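Local coordinates for pollen-specific leucine-rich repeat extensin-like protein 1 (Arabidopsis thaliana, PDB 6TME) that probably binds RALF signalling peptides through its leucine-rich repeats and links them to the cell wall during pollen tube growth, at residues A160-P164 with E183-K187; L166-D170 with D188-F193. One frame throughout, in Å; residues are numbered along the deposited sequence.

Both contacts join the same two successive turns of one leucine-rich-repeat solenoid, at different places round the coil. Contact 2 is buried: neighbouring parallel strands pair through backbone hydrogen bonds and pack leucine and phenylalanine side chains, while Lys167 and Asp190 reach a second protein chain. Contact 1 is only partly buried and joins the loops with 3-10 turns that precede those strands; its polar link is a single lysine amine with one short and one weak bond to backbone carbonyls, beside a small leucine-isoleucine packing. The apolar interior connects the two, with Ile184 and Ala160 of contact 1 resting on Leu169 of contact 2.

Contact 1: A160-P164 with E183-K187; sequences ALSWP and EIFDK
Lys187 reaches from 183-187 to 160-164 and brings its ammonium group to two backbone carbonyls. The bond from Lys187 NZ to Trp163 O is very short at 2.5 Å, whereas that from Lys187 NZ to Leu161 O is weak at 3.4 Å. With CG anti to the carbonyl carbon (chi1 -45°), the lysine chain bends at chi2 and again at chi3, which carries its methylenes past the carbonyl of Leu161. The donor thus serves one oxygen within the 3-10 turn and one in the loop just after it, where the positive charge would probably be stabilised by the two carbonyl dipoles. With an alanine here, the carbonyls of Leu161 and Trp163 would probably lose the amine they share, and Leu161 CD2 the lysine CG that lies loosely beside it.

Residues 160-162 and 183-185 are 3-10 turns, each in a loop that leads into a strand of the parallel array. Turns of this kind line the side of a plant leucine-rich-repeat solenoid away from its strands, and the contact joins two consecutive ones.

Leu161 fills the gap between the turns by dividing its methyl groups. Its CD2 meets Ile184 CD1 at 3.6 Å, the two side chains crossing at about a right angle; Ile184 CG1 is anti to the backbone N (chi1 -169°), which swings CD1 toward the leucine. Further in, Ile184 also touches Phe156 and Leu169. The other methyl, Leu161 CD1, lies 3.7 Å from Glu183 CG, again at about a right angle, on the solvent-exposed side. Behind the lysine's acceptors, the indole of Trp163 turns away from 183-187: Ala160 CA sits over one of its faces, offset from the ring centre, and its NE1 is hydrogen-bonded to Leu136 O.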
loop_
_atom_site.group_PDB
_atom_site.type_symbol
_atom_site.label_atom_id
_atom_site.label_comp_id
_atom_site.label_asym_id
_atom_site.label_seq_id
_atom_site.Cartn_x
_atom_site.Cartn_y
_atom_site.Cartn_z
ATOM N N ALA A 160 10.278 10.657 6.157
ATOM C CA ALA A 160 10.303 9.988 4.861
ATOM C C ALA A 160 10.291 10.982 3.708
ATOM O O ALA A 160 10.792 10.665 2.622
ATOM C CB ALA A 160 9.125 9.027 4.737
ATOM N N LEU A 161 9.744 12.189 3.919
ATOM C CA LEU A 161 9.697 13.173 2.840
ATOM C C LEU A 161 11.076 13.729 2.517
ATOM O O LEU A 161 11.258 14.333 1.456
ATOM C CB LEU A 161 8.753 14.312 3.207
ATOM C CG LEU A 161 7.288 13.906 3.449
ATOM C CD1 LEU A 161 6.511 15.030 4.126
ATOM C CD2 LEU A 161 6.614 13.487 2.147
ATOM N N SER A 162 12.047 13.537 3.399
ATOM C CA SER A 162 13.361 14.124 3.207
ATOM C C SER A 162 14.292 13.251 2.376
ATOM O O SER A 162 15.410 13.676 2.091
ATOM C CB SER A 162 14.006 14.409 4.569
ATOM O OG SER A 162 14.476 13.204 5.143
ATOM N N TRP A 163 13.866 12.058 1.965
ATOM C CA TRP A 163 14.771 11.127 1.302
ATOM C C TRP A 163 14.669 11.326 -0.203
ATOM O O TRP A 163 13.609 11.057 -0.773
ATOM C CB TRP A 163 14.433 9.694 1.676
ATOM C CG TRP A 163 14.708 9.379 3.112
ATOM C CD1 TRP A 163 15.743 9.843 3.858
ATOM C CD2 TRP A 163 13.931 8.544 3.984
ATOM N NE1 TRP A 163 15.677 9.343 5.137
ATOM C CE2 TRP A 163 14.575 8.542 5.243
ATOM C CE3 TRP A 163 12.762 7.784 3.819
ATOM C CZ2 TRP A 163 14.094 7.813 6.334
ATOM C CZ3 TRP A 163 12.276 7.071 4.904
ATOM C CH2 TRP A 163 12.946 7.086 6.147
ATOM N N PRO A 164 15.730 11.785 -0.883
ATOM C CA PRO A 164 15.624 12.073 -2.331
ATOM C C PRO A 164 15.602 10.841 -3.236
ATOM O O PRO A 164 15.340 10.981 -4.434
ATOM C CB PRO A 164 16.864 12.921 -2.611
ATOM C CG PRO A 164 17.884 12.463 -1.533
ATOM C CD PRO A 164 17.034 12.164 -0.312
ATOM N N GLU A 183 2.109 16.447 0.261
ATOM C CA GLU A 183 3.346 16.401 -0.506
ATOM C C GLU A 183 3.879 14.981 -0.699
ATOM O O GLU A 183 4.762 14.793 -1.539
ATOM C CB GLU A 183 4.401 17.295 0.166
ATOM C CG GLU A 183 4.680 17.002 1.638
ATOM C CD GLU A 183 3.808 17.816 2.601
ATOM O OE1 GLU A 183 2.680 18.195 2.219
ATOM O OE2 GLU A 183 4.258 18.080 3.742
ATOM N N ILE A 184 3.355 13.978 0.025
ATOM C CA ILE A 184 3.822 12.600 -0.149
ATOM C C ILE A 184 3.649 12.137 -1.593
ATOM O O ILE A 184 4.458 11.347 -2.095
ATOM C CB ILE A 184 3.109 11.635 0.827
ATOM C CG1 ILE A 184 3.785 10.264 0.830
ATOM C CG2 ILE A 184 1.688 11.375 0.382
ATOM C CD1 ILE A 184 5.167 10.254 1.425
ATOM N N PHE A 185 2.616 12.619 -2.292
ATOM C CA PHE A 185 2.415 12.218 -3.681
ATOM C C PHE A 185 3.297 12.990 -4.656
ATOM O O PHE A 185 3.302 12.659 -5.852
ATOM C CB PHE A 185 0.920 12.330 -4.043
ATOM C CG PHE A 185 0.070 11.371 -3.261
ATOM C CD1 PHE A 185 0.192 10.005 -3.467
ATOM C CD2 PHE A 185 -0.766 11.818 -2.256
ATOM C CE1 PHE A 185 -0.539 9.095 -2.715
ATOM C CE2 PHE A 185 -1.498 10.918 -1.503
ATOM C CZ PHE A 185 -1.380 9.549 -1.739
ATOM N N ASP A 186 4.063 13.983 -4.173
ATOM C CA ASP A 186 5.062 14.663 -5.000
ATOM C C ASP A 186 6.371 13.879 -5.097
ATOM O O ASP A 186 7.104 14.046 -6.076
ATOM C CB ASP A 186 5.375 16.062 -4.451
ATOM C CG ASP A 186 4.144 16.939 -4.303
ATOM O OD1 ASP A 186 3.269 16.919 -5.196
ATOM O OD2 ASP A 186 4.051 17.646 -3.272
ATOM N N LYS A 187 6.710 13.066 -4.093
ATOM C CA LYS A 187 7.873 12.188 -4.225
ATOM C C LYS A 187 7.650 11.200 -5.369
ATOM O O LYS A 187 6.510 10.875 -5.719
ATOM C CB LYS A 187 8.121 11.415 -2.928
ATOM C CG LYS A 187 8.051 12.226 -1.641
ATOM C CD LYS A 187 9.342 12.969 -1.401
ATOM C CE LYS A 187 10.473 12.026 -1.003
ATOM N NZ LYS A 187 11.781 12.618 -1.376
#

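Contact 2: L166-D170 with D188-F193; sequences LKFLD and DLDAIF. With SO4 (sulfate ion), chain I.
Phe193 packs beside Phe168 and Asp170 where strands 168-170 and 191-193 run parallel, as neighbours in a leucine-rich-repeat solenoid. The phenylalanine rings meet obliquely, planes at 51°, with Phe168 CZ 3.6 Å from Phe193 CE2. At the other end of Phe193, its CB lies 3.4 Å from Asp170 OD1, the carboxylate inclined to the ring; Arg172 meets that aspartate's charge in a salt bridge. Ala191 CB packs on Phe168 on the same face of the strands, where both rings also pack against a second protein chain.

Leu189, just before its strand, packs on the side where Leu169 points. Its CG stands beside the backbone N (chi1 -76°), which sets Leu189 CD2 against Leu166 CG at 3.5 Å, next to Lys167 C and near Leu169 CB.

Lys167 takes part through both its backbone and its side chain. Its carbonyl oxygen accepts Asp190 N at 2.8 Å, in the carbonyl plane on a lone pair, and Ala191 N more weakly. Leu169 N donates to Ala191 O and Leu169 O accepts Phe193 N, the latter bond nearly straight at 174°. The extended lysine side chain passes over CB of Asp190, whose carboxylate turns to Ser213 OG and the second protein chain. That chain accepts a bond from Lys167 NZ, which makes another, very short at 2.5 Å, to O1 of a sulfate probably from the crystallisation liquor and also held by Tyr143 OH. A water donates to Leu166 O at 2.7 Å and, less certainly because that aspartate is poorly ordered, to Asp188 OD2 at 2.6 Å.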
loop_
_atom_site.group_PDB
_atom_site.type_symbol
_atom_site.label_atom_id
_atom_site.label_comp_id
_atom_site.label_asym_id
_atom_site.label_seq_id
_atom_site.Cartn_x
_atom_site.Cartn_y
_atom_site.Cartn_z
ATOM N N LEU A 166 13.877 7.910 -2.353
ATOM C CA LEU A 166 12.876 7.011 -1.805
ATOM C C LEU A 166 11.916 6.492 -2.886
ATOM O O LEU A 166 11.333 7.261 -3.658
ATOM C CB LEU A 166 12.109 7.727 -0.707
ATOM C CG LEU A 166 10.969 6.897 -0.110
ATOM C CD1 LEU A 166 11.522 5.667 0.535
ATOM C CD2 LEU A 166 10.165 7.708 0.884
ATOM N N LYS A 167 11.752 5.180 -2.928
ATOM C CA LYS A 167 10.956 4.496 -3.925
ATOM C C LYS A 167 9.842 3.639 -3.332
ATOM O O LYS A 167 8.799 3.477 -3.963
ATOM C CB LYS A 167 11.856 3.598 -4.795
ATOM C CG LYS A 167 11.070 2.792 -5.824
ATOM C CD LYS A 167 11.935 2.151 -6.857
ATOM C CE LYS A 167 11.154 1.932 -8.146
ATOM N NZ LYS A 167 11.908 1.073 -9.085
ATOM N N PHE A 168 10.038 3.100 -2.136
ATOM C CA PHE A 168 9.136 2.140 -1.519
ATOM C C PHE A 168 8.960 2.580 -0.080
ATOM O O PHE A 168 9.941 2.651 0.675
ATOM C CB PHE A 168 9.717 0.729 -1.596
ATOM C CG PHE A 168 8.809 -0.359 -1.071
ATOM C CD1 PHE A 168 8.644 -0.568 0.296
ATOM C CD2 PHE A 168 8.165 -1.213 -1.954
ATOM C CE1 PHE A 168 7.840 -1.596 0.749
ATOM C CE2 PHE A 168 7.379 -2.224 -1.506
ATOM C CZ PHE A 168 7.215 -2.424 -0.166
ATOM N N LEU A 169 7.725 2.902 0.285
ATOM C CA LEU A 169 7.375 3.325 1.633
ATOM C C LEU A 169 6.236 2.439 2.100
ATOM O O LEU A 169 5.135 2.505 1.540
ATOM C CB LEU A 169 6.971 4.792 1.647
ATOM C CG LEU A 169 6.621 5.417 3.002
ATOM C CD1 LEU A 169 7.688 5.152 4.030
ATOM C CD2 LEU A 169 6.395 6.924 2.857
ATOM N N ASP A 170 6.496 1.604 3.112
ATOM C CA ASP A 170 5.463 0.782 3.743
ATOM C C ASP A 170 5.345 1.112 5.232
ATOM O O ASP A 170 6.213 0.743 6.023
ATOM C CB ASP A 170 5.751 -0.703 3.543
ATOM C CG ASP A 170 4.528 -1.575 3.836
ATOM O OD1 ASP A 170 3.654 -1.107 4.596
ATOM O OD2 ASP A 170 4.438 -2.717 3.326
ATOM N N ASP A 188 8.739 10.700 -5.955
ATOM C CA ASP A 188 8.573 9.696 -7.012
ATOM C C ASP A 188 8.574 8.274 -6.429
ATOM O O ASP A 188 9.380 7.418 -6.747
ATOM C CB ASP A 188 9.606 9.896 -8.124
ATOM C CG ASP A 188 11.047 9.592 -7.706
ATOM O OD1 ASP A 188 11.939 9.848 -8.546
ATOM O OD2 ASP A 188 11.310 9.118 -6.578
ATOM N N LEU A 189 7.615 8.040 -5.546
ATOM C CA LEU A 189 7.423 6.715 -4.983
ATOM C C LEU A 189 6.829 5.780 -6.031
ATOM O O LEU A 189 5.995 6.180 -6.852
ATOM C CB LEU A 189 6.508 6.790 -3.753
ATOM C CG LEU A 189 7.200 7.349 -2.508
ATOM C CD1 LEU A 189 6.178 7.783 -1.496
ATOM C CD2 LEU A 189 8.071 6.267 -1.912
ATOM N N ASP A 190 7.300 4.539 -6.032
ATOM C CA ASP A 190 6.665 3.492 -6.817
ATOM C C ASP A 190 5.559 2.802 -6.034
ATOM O O ASP A 190 4.616 2.283 -6.632
ATOM C CB ASP A 190 7.718 2.466 -7.264
ATOM C CG ASP A 190 7.103 1.160 -7.779
ATOM O OD1 ASP A 190 6.421 1.177 -8.835
ATOM O OD2 ASP A 190 7.309 0.110 -7.124
ATOM N N ALA A 191 5.640 2.811 -4.707
ATOM C CA ALA A 191 4.723 2.034 -3.886
ATOM C C ALA A 191 4.504 2.766 -2.571
ATOM O O ALA A 191 5.473 3.150 -1.906
ATOM C CB ALA A 191 5.265 0.625 -3.621
ATOM N N ILE A 192 3.237 2.961 -2.211
ATOM C CA ILE A 192 2.827 3.670 -1.004
ATOM C C ILE A 192 1.787 2.790 -0.310
ATOM O O ILE A 192 0.658 2.648 -0.799
ATOM C CB ILE A 192 2.251 5.066 -1.317
ATOM C CG1 ILE A 192 3.157 5.822 -2.285
ATOM C CG2 ILE A 192 2.045 5.893 -0.045
ATOM C CD1 ILE A 192 2.528 7.054 -2.914
ATOM N N PHE A 193 2.166 2.181 0.812
ATOM C CA PHE A 193 1.251 1.367 1.607
ATOM C C PHE A 193 0.924 2.135 2.882
ATOM O O PHE A 193 1.808 2.376 3.707
ATOM C CB PHE A 193 1.859 -0.005 1.915
ATOM C CG PHE A 193 2.175 -0.811 0.678
ATOM C CD1 PHE A 193 1.176 -1.472 -0.001
ATOM C CD2 PHE A 193 3.481 -0.877 0.177
ATOM C CE1 PHE A 193 1.454 -2.216 -1.151
ATOM C CE2 PHE A 193 3.770 -1.605 -0.977
ATOM C CZ PHE A 193 2.753 -2.282 -1.640
HETATM S S SO4 I . 15.198 2.709 -10.026
HETATM O O1 SO4 I . 14.205 1.637 -9.953
HETATM O O2 SO4 I . 16.419 2.315 -9.320
HETATM O O3 SO4 I . 15.512 2.981 -11.430
HETATM O O4 SO4 I . 14.645 3.910 -9.414
HETATM O O HOH W 1 11.569 9.931 -4.134
#